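Local coordinates for staphylococcal superantigen-like 1 (Staphylococcus aureus, PDB 4O1N), which probably acts as a secreted protease that promotes virulence by cleaving host proteins such as collagens and cytokines, at residues A[33-38]-A[148-153]; A[174-179]-A[202-207]. All coordinates share one frame; numbering follows the deposited sequence.

Interaction 1 (A[33-38]-A[148-153]); sequences KPILER and DYRLRE
The ring of Tyr149 carries Ile35 on one face: CD1 sits over the ring centre, 3.8 Å from the centroid and 9° off the normal, a CH-pi contact, while CG1 lies beside it above CE2. The guanidinium of Arg150 is met at its edge by the carboxylate of Glu37 and by water 1. CG of Tyr149 is anti to its backbone N (chi1 -176°), which carries the ring out from the helix towards Ile35. At the far end of the ring, Tyr149 OH donates to Lys33 O a hydrogen bond that is very short as modelled (2.5 Å). The segments belong to different domains of the staphylococcal toxin fold: 33-38 leads into edge strand 36-38 of the OB domain, and 148-153 lies on the beta-grasp helix. Tyrosine suits the place with its apolar face and polar tip, Ile35 with its branched apolar end. Glu37 and Arg150, opposite charges long enough to bridge the gap, form a salt bridge, Glu37 OE2 to Arg150 NH1 2.9 Å, the two planes 32° apart. Water 1 links Glu37 OE1 to the same NH1. Arg150 NE also pairs with Glu153 OE1 (3.2 Å) one turn along the same helix, which helps hold the guanidinium turned toward Glu37.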
loop_
_atom_site.group_PDB
_atom_site.type_symbol
_atom_site.label_atom_id
_atom_site.label_comp_id
_atom_site.label_asym_id
_atom_site.label_seq_id
_atom_site.Cartn_x
_atom_site.Cartn_y
_atom_site.Cartn_z
ATOM N N LYS A 33 -3.665 -3.309 11.466
ATOM C CA LYS A 33 -3.809 -4.672 11.053
ATOM C C LYS A 33 -2.481 -5.229 10.510
ATOM O O LYS A 33 -1.736 -4.541 9.809
ATOM C CB LYS A 33 -4.887 -4.801 9.996
ATOM C CG LYS A 33 -6.306 -4.531 10.455
ATOM C CD LYS A 33 -7.206 -4.441 9.224
ATOM C CE LYS A 33 -8.692 -4.321 9.548
ATOM N NZ LYS A 33 -9.308 -5.629 9.899
ATOM N N PRO A 34 -2.190 -6.496 10.815
ATOM C CA PRO A 34 -0.996 -7.122 10.279
ATOM C C PRO A 34 -1.070 -7.309 8.780
ATOM O O PRO A 34 -2.152 -7.328 8.208
ATOM C CB PRO A 34 -0.953 -8.485 10.984
ATOM C CG PRO A 34 -2.328 -8.734 11.439
ATOM C CD PRO A 34 -2.957 -7.403 11.688
ATOM N N ILE A 35 0.100 -7.459 8.172
ATOM C CA ILE A 35 0.260 -7.514 6.748
ATOM C C ILE A 35 0.896 -8.809 6.338
ATOM O O ILE A 35 1.866 -9.224 6.939
ATOM C CB ILE A 35 1.216 -6.415 6.276
ATOM C CG1 ILE A 35 0.654 -5.042 6.629
ATOM C CG2 ILE A 35 1.450 -6.494 4.777
ATOM C CD1 ILE A 35 -0.687 -4.711 5.986
ATOM N N LEU A 36 0.354 -9.423 5.291
ATOM C CA LEU A 36 1.004 -10.513 4.655
ATOM C C LEU A 36 1.626 -9.945 3.372
ATOM O O LEU A 36 0.922 -9.516 2.430
ATOM C CB LEU A 36 -0.002 -11.628 4.346
ATOM C CG LEU A 36 0.553 -12.720 3.429
ATOM C CD1 LEU A 36 1.747 -13.358 4.131
ATOM C CD2 LEU A 36 -0.488 -13.765 3.104
ATOM N N GLU A 37 2.947 -9.979 3.335
ATOM C CA GLU A 37 3.722 -9.357 2.288
ATOM C C GLU A 37 4.706 -10.404 1.714
ATOM O O GLU A 37 5.591 -10.858 2.432
ATOM C CB GLU A 37 4.464 -8.165 2.867
ATOM C CG GLU A 37 5.344 -7.438 1.869
ATOM C CD GLU A 37 6.066 -6.248 2.482
ATOM O OE1 GLU A 37 6.813 -5.556 1.794
ATOM O OE2 GLU A 37 5.893 -6.004 3.661
ATOM N N ARG A 38 4.533 -10.776 0.444
ATOM C CA ARG A 38 5.374 -11.759 -0.200
ATOM C C ARG A 38 5.692 -11.294 -1.578
ATOM O O ARG A 38 4.815 -10.754 -2.238
ATOM C CB ARG A 38 4.632 -13.095 -0.301
ATOM C CG ARG A 38 4.500 -13.834 1.031
ATOM C CD ARG A 38 5.850 -14.198 1.674
ATOM N NE ARG A 38 5.675 -15.015 2.884
ATOM C CZ ARG A 38 6.308 -16.172 3.122
ATOM N NH1 ARG A 38 7.235 -16.662 2.285
ATOM N NH2 ARG A 38 6.041 -16.849 4.232
ATOM N N ASP A 148 0.557 3.952 1.385
ATOM C CA ASP A 148 -0.412 4.462 2.355
ATOM C C ASP A 148 -0.274 3.792 3.723
ATOM O O ASP A 148 -0.097 4.470 4.757
ATOM C CB ASP A 148 -1.832 4.273 1.848
ATOM C CG ASP A 148 -2.859 4.681 2.861
ATOM O OD1 ASP A 148 -2.745 5.836 3.339
ATOM O OD2 ASP A 148 -3.744 3.846 3.192
ATOM N N TYR A 149 -0.312 2.462 3.727
ATOM C CA TYR A 149 -0.223 1.732 4.972
ATOM C C TYR A 149 1.067 2.082 5.676
ATOM O O TYR A 149 1.019 2.480 6.812
ATOM C CB TYR A 149 -0.344 0.207 4.788
ATOM C CG TYR A 149 -0.344 -0.567 6.113
ATOM C CD1 TYR A 149 -1.527 -0.897 6.770
ATOM C CD2 TYR A 149 0.861 -0.924 6.721
ATOM C CE1 TYR A 149 -1.511 -1.556 7.978
ATOM C CE2 TYR A 149 0.899 -1.580 7.938
ATOM C CZ TYR A 149 -0.283 -1.900 8.555
ATOM O OH TYR A 149 -0.220 -2.574 9.750
ATOM N N ARG A 150 2.204 1.971 5.000
ATOM C CA ARG A 150 3.507 2.070 5.687
ATOM C C ARG A 150 3.789 3.467 6.203
ATOM O O ARG A 150 4.430 3.609 7.248
ATOM C CB ARG A 150 4.638 1.606 4.794
ATOM C CG ARG A 150 4.490 0.146 4.357
ATOM C CD ARG A 150 5.459 -0.814 5.044
ATOM N NE ARG A 150 4.883 -1.536 6.156
ATOM C CZ ARG A 150 4.718 -2.858 6.246
ATOM N NH1 ARG A 150 5.041 -3.690 5.276
ATOM N NH2 ARG A 150 4.213 -3.361 7.344
ATOM N N LEU A 151 3.303 4.496 5.496
ATOM C CA LEU A 151 3.526 5.864 5.954
ATOM C C LEU A 151 2.658 6.083 7.173
ATOM O O LEU A 151 3.111 6.680 8.146
ATOM C CB LEU A 151 3.207 6.865 4.865
ATOM C CG LEU A 151 4.183 6.761 3.697
ATOM C CD1 LEU A 151 3.650 7.405 2.413
ATOM C CD2 LEU A 151 5.495 7.412 4.076
ATOM N N ARG A 152 1.425 5.576 7.147
ATOM C CA ARG A 152 0.554 5.796 8.290
ATOM C C ARG A 152 1.059 5.042 9.498
ATOM O O ARG A 152 1.044 5.568 10.615
ATOM C CB ARG A 152 -0.879 5.431 7.991
ATOM C CG ARG A 152 -1.522 6.338 6.959
ATOM C CD ARG A 152 -3.049 6.241 6.974
ATOM N NE ARG A 152 -3.630 6.556 5.657
ATOM C CZ ARG A 152 -4.846 7.060 5.440
ATOM N NH1 ARG A 152 -5.668 7.335 6.435
ATOM N NH2 ARG A 152 -5.246 7.287 4.202
ATOM N N GLU A 153 1.557 3.832 9.265
ATOM C CA GLU A 153 2.193 3.048 10.308
ATOM C C GLU A 153 3.263 3.883 10.969
ATOM O O GLU A 153 3.297 3.971 12.194
ATOM C CB GLU A 153 2.817 1.761 9.744
ATOM C CG GLU A 153 3.671 0.990 10.759
ATOM C CD GLU A 153 4.144 -0.384 10.279
ATOM O OE1 GLU A 153 4.619 -0.511 9.138
ATOM O OE2 GLU A 153 4.055 -1.344 11.066
HETATM O O HOH W 1 6.474 -3.017 2.934
#

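Interaction 2 (A[174-179]-A[202-207]); sequences TMNDGT and KINKIL
This is an antiparallel strand pairing with a classic beta bulge, at the ends of strands 171-175 and 203-210, neighbours in the beta-grasp sheet. Thr174 forms a hydrogen-bonded pair with Lys205, and its carbonyl O takes two donors, Lys205 N at 3.1 Å and Asn204 N at 2.8 Å; the extra residue, Asn204, makes the bulge. Thr174 N returns a nearly straight bond to Lys205 O (173°), while Lys205 NZ forms a salt bridge with Glu122. Met175 forms a non-hydrogen-bonded pair with Ile203, and a type I turn from Met175 to Gly178 reverses the chain toward strand 180-183. Gly178 N to Met175 O closes the turn, while Asn176 N reaches across to Lys202 O, 3.0 Å away. Asp177 OD1 accepts from Thr179 N in an Asx turn, and Gly178 has the positive phi (86°) that glycine tolerates readily. Met175, bent at chi2 (-61°), folds back to put SD 4.0 Å from Ile203 CG1. Both residues also touch Ile198 of strand 197-199, so flexible and branched apolar chains suit this patch. The Asn176 side chain crosses those of Lys202 and Asn204 at about right angles. The pairing thus depends mainly on backbone bonds, and polar side chains can stay at the exposed turn.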
loop_
_atom_site.group_PDB
_atom_site.type_symbol
_atom_site.label_atom_id
_atom_site.label_comp_id
_atom_site.label_asym_id
_atom_site.label_seq_id
_atom_site.Cartn_x
_atom_site.Cartn_y
_atom_site.Cartn_z
ATOM N N THR A 174 5.570 13.027 -4.361
ATOM C CA THR A 174 6.001 13.770 -5.559
ATOM C C THR A 174 6.972 12.949 -6.419
ATOM O O THR A 174 8.008 12.468 -5.924
ATOM C CB THR A 174 6.651 15.116 -5.152
ATOM O OG1 THR A 174 5.864 15.728 -4.113
ATOM C CG2 THR A 174 6.737 16.067 -6.333
ATOM N N MET A 175 6.639 12.783 -7.701
ATOM C CA MET A 175 7.455 11.971 -8.604
ATOM C C MET A 175 8.495 12.833 -9.256
ATOM O O MET A 175 8.458 14.034 -9.108
ATOM C CB MET A 175 6.610 11.297 -9.661
ATOM C CG MET A 175 5.389 10.546 -9.131
ATOM S SD MET A 175 5.811 9.182 -7.996
ATOM C CE MET A 175 6.584 8.104 -9.233
ATOM N N ASN A 176 9.446 12.212 -9.938
ATOM C CA ASN A 176 10.514 12.909 -10.621
ATOM C C ASN A 176 10.030 13.869 -11.680
ATOM O O ASN A 176 10.655 14.898 -11.925
ATOM C CB ASN A 176 11.500 11.922 -11.237
ATOM C CG ASN A 176 12.493 11.385 -10.219
ATOM O OD1 ASN A 176 12.566 11.854 -9.080
ATOM N ND2 ASN A 176 13.281 10.419 -10.627
ATOM N N ASP A 177 8.918 13.552 -12.308
ATOM C CA ASP A 177 8.379 14.430 -13.331
ATOM C C ASP A 177 7.438 15.493 -12.749
ATOM O O ASP A 177 6.736 16.169 -13.468
ATOM C CB ASP A 177 7.706 13.625 -14.452
ATOM C CG ASP A 177 6.462 12.867 -13.998
ATOM O OD1 ASP A 177 5.985 13.040 -12.849
ATOM O OD2 ASP A 177 5.945 12.065 -14.805
ATOM N N GLY A 178 7.408 15.630 -11.437
ATOM C CA GLY A 178 6.575 16.647 -10.828
ATOM C C GLY A 178 5.157 16.179 -10.591
ATOM O O GLY A 178 4.419 16.838 -9.877
ATOM N N THR A 179 4.768 15.040 -11.149
ATOM C CA THR A 179 3.468 14.483 -10.837
ATOM C C THR A 179 3.379 14.237 -9.345
ATOM O O THR A 179 4.368 13.893 -8.721
ATOM C CB THR A 179 3.219 13.119 -11.529
ATOM O OG1 THR A 179 3.564 13.190 -12.914
ATOM C CG2 THR A 179 1.766 12.703 -11.415
ATOM N N LYS A 202 11.238 6.166 -9.031
ATOM C CA LYS A 202 11.136 7.579 -9.452
ATOM C C LYS A 202 10.332 8.428 -8.502
ATOM O O LYS A 202 9.671 9.370 -8.935
ATOM C CB LYS A 202 10.483 7.670 -10.831
ATOM C CG LYS A 202 11.416 7.271 -11.944
ATOM C CD LYS A 202 10.748 7.296 -13.294
ATOM C CE LYS A 202 11.745 6.888 -14.366
ATOM N NZ LYS A 202 11.035 6.669 -15.668
ATOM N N ILE A 203 10.352 8.068 -7.220
ATOM C CA ILE A 203 9.711 8.860 -6.160
ATOM C C ILE A 203 10.747 9.802 -5.625
ATOM O O ILE A 203 11.753 9.387 -5.146
ATOM C CB ILE A 203 9.218 7.994 -5.005
ATOM C CG1 ILE A 203 8.149 7.038 -5.520
ATOM C CG2 ILE A 203 8.676 8.883 -3.891
ATOM C CD1 ILE A 203 7.638 6.030 -4.518
ATOM N N ASN A 204 10.483 11.086 -5.722
ATOM C CA ASN A 204 11.471 12.088 -5.372
ATOM C C ASN A 204 11.290 12.476 -3.945
ATOM O O ASN A 204 12.268 12.639 -3.222
ATOM C CB ASN A 204 11.266 13.333 -6.230
ATOM C CG ASN A 204 12.251 14.453 -5.900
ATOM O OD1 ASN A 204 13.438 14.353 -6.202
ATOM N ND2 ASN A 204 11.759 15.525 -5.301
ATOM N N LYS A 205 10.042 12.678 -3.535
ATOM C CA LYS A 205 9.790 13.086 -2.162
ATOM C C LYS A 205 8.446 12.594 -1.602
ATOM O O LYS A 205 7.446 12.522 -2.302
ATOM C CB LYS A 205 9.852 14.613 -2.065
ATOM C CG LYS A 205 9.623 15.152 -0.665
ATOM C CD LYS A 205 9.824 16.658 -0.605
ATOM C CE LYS A 205 9.563 17.165 0.821
ATOM N NZ LYS A 205 10.209 18.472 1.055
ATOM N N ILE A 206 8.436 12.311 -0.306
ATOM C CA ILE A 206 7.206 12.011 0.387
ATOM C C ILE A 206 7.051 12.961 1.532
ATOM O O ILE A 206 7.940 13.036 2.382
ATOM C CB ILE A 206 7.209 10.583 0.932
ATOM C CG1 ILE A 206 7.099 9.604 -0.231
ATOM C CG2 ILE A 206 6.034 10.377 1.887
ATOM C CD1 ILE A 206 7.559 8.227 0.133
ATOM N N LEU A 207 5.922 13.666 1.521
ATOM C CA LEU A 207 5.514 14.613 2.542
ATOM C C LEU A 207 4.331 14.011 3.314
ATOM O O LEU A 207 3.337 13.624 2.704
ATOM C CB LEU A 207 5.036 15.935 1.857
ATOM C CG LEU A 207 5.252 17.347 2.459
ATOM C CD1 LEU A 207 4.187 18.304 1.960
ATOM C CD2 LEU A 207 5.294 17.410 3.971
#

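In the fold
Both are surface contacts, but they join different levels of the fold. Interaction 1 ties the OB domain to the beta-grasp domain mainly through side chains, and its centre lies about 7 Å from that of the chain; interaction 2 is internal to the beta-grasp domain, about 16 Å out, and is built mainly from backbone bonds. An aromatic face, a tyrosine hydroxyl and an ion pair serve the first, a bulged strand pairing the second. They share no residue, and their centres are about 21 Å apart, yet Leu151 CD2 on the helix packs 3.7 Å from Ile206 CG2 on the strand. The helix thus faces the OB domain with Tyr149 and Arg150, and its own sheet with Leu151.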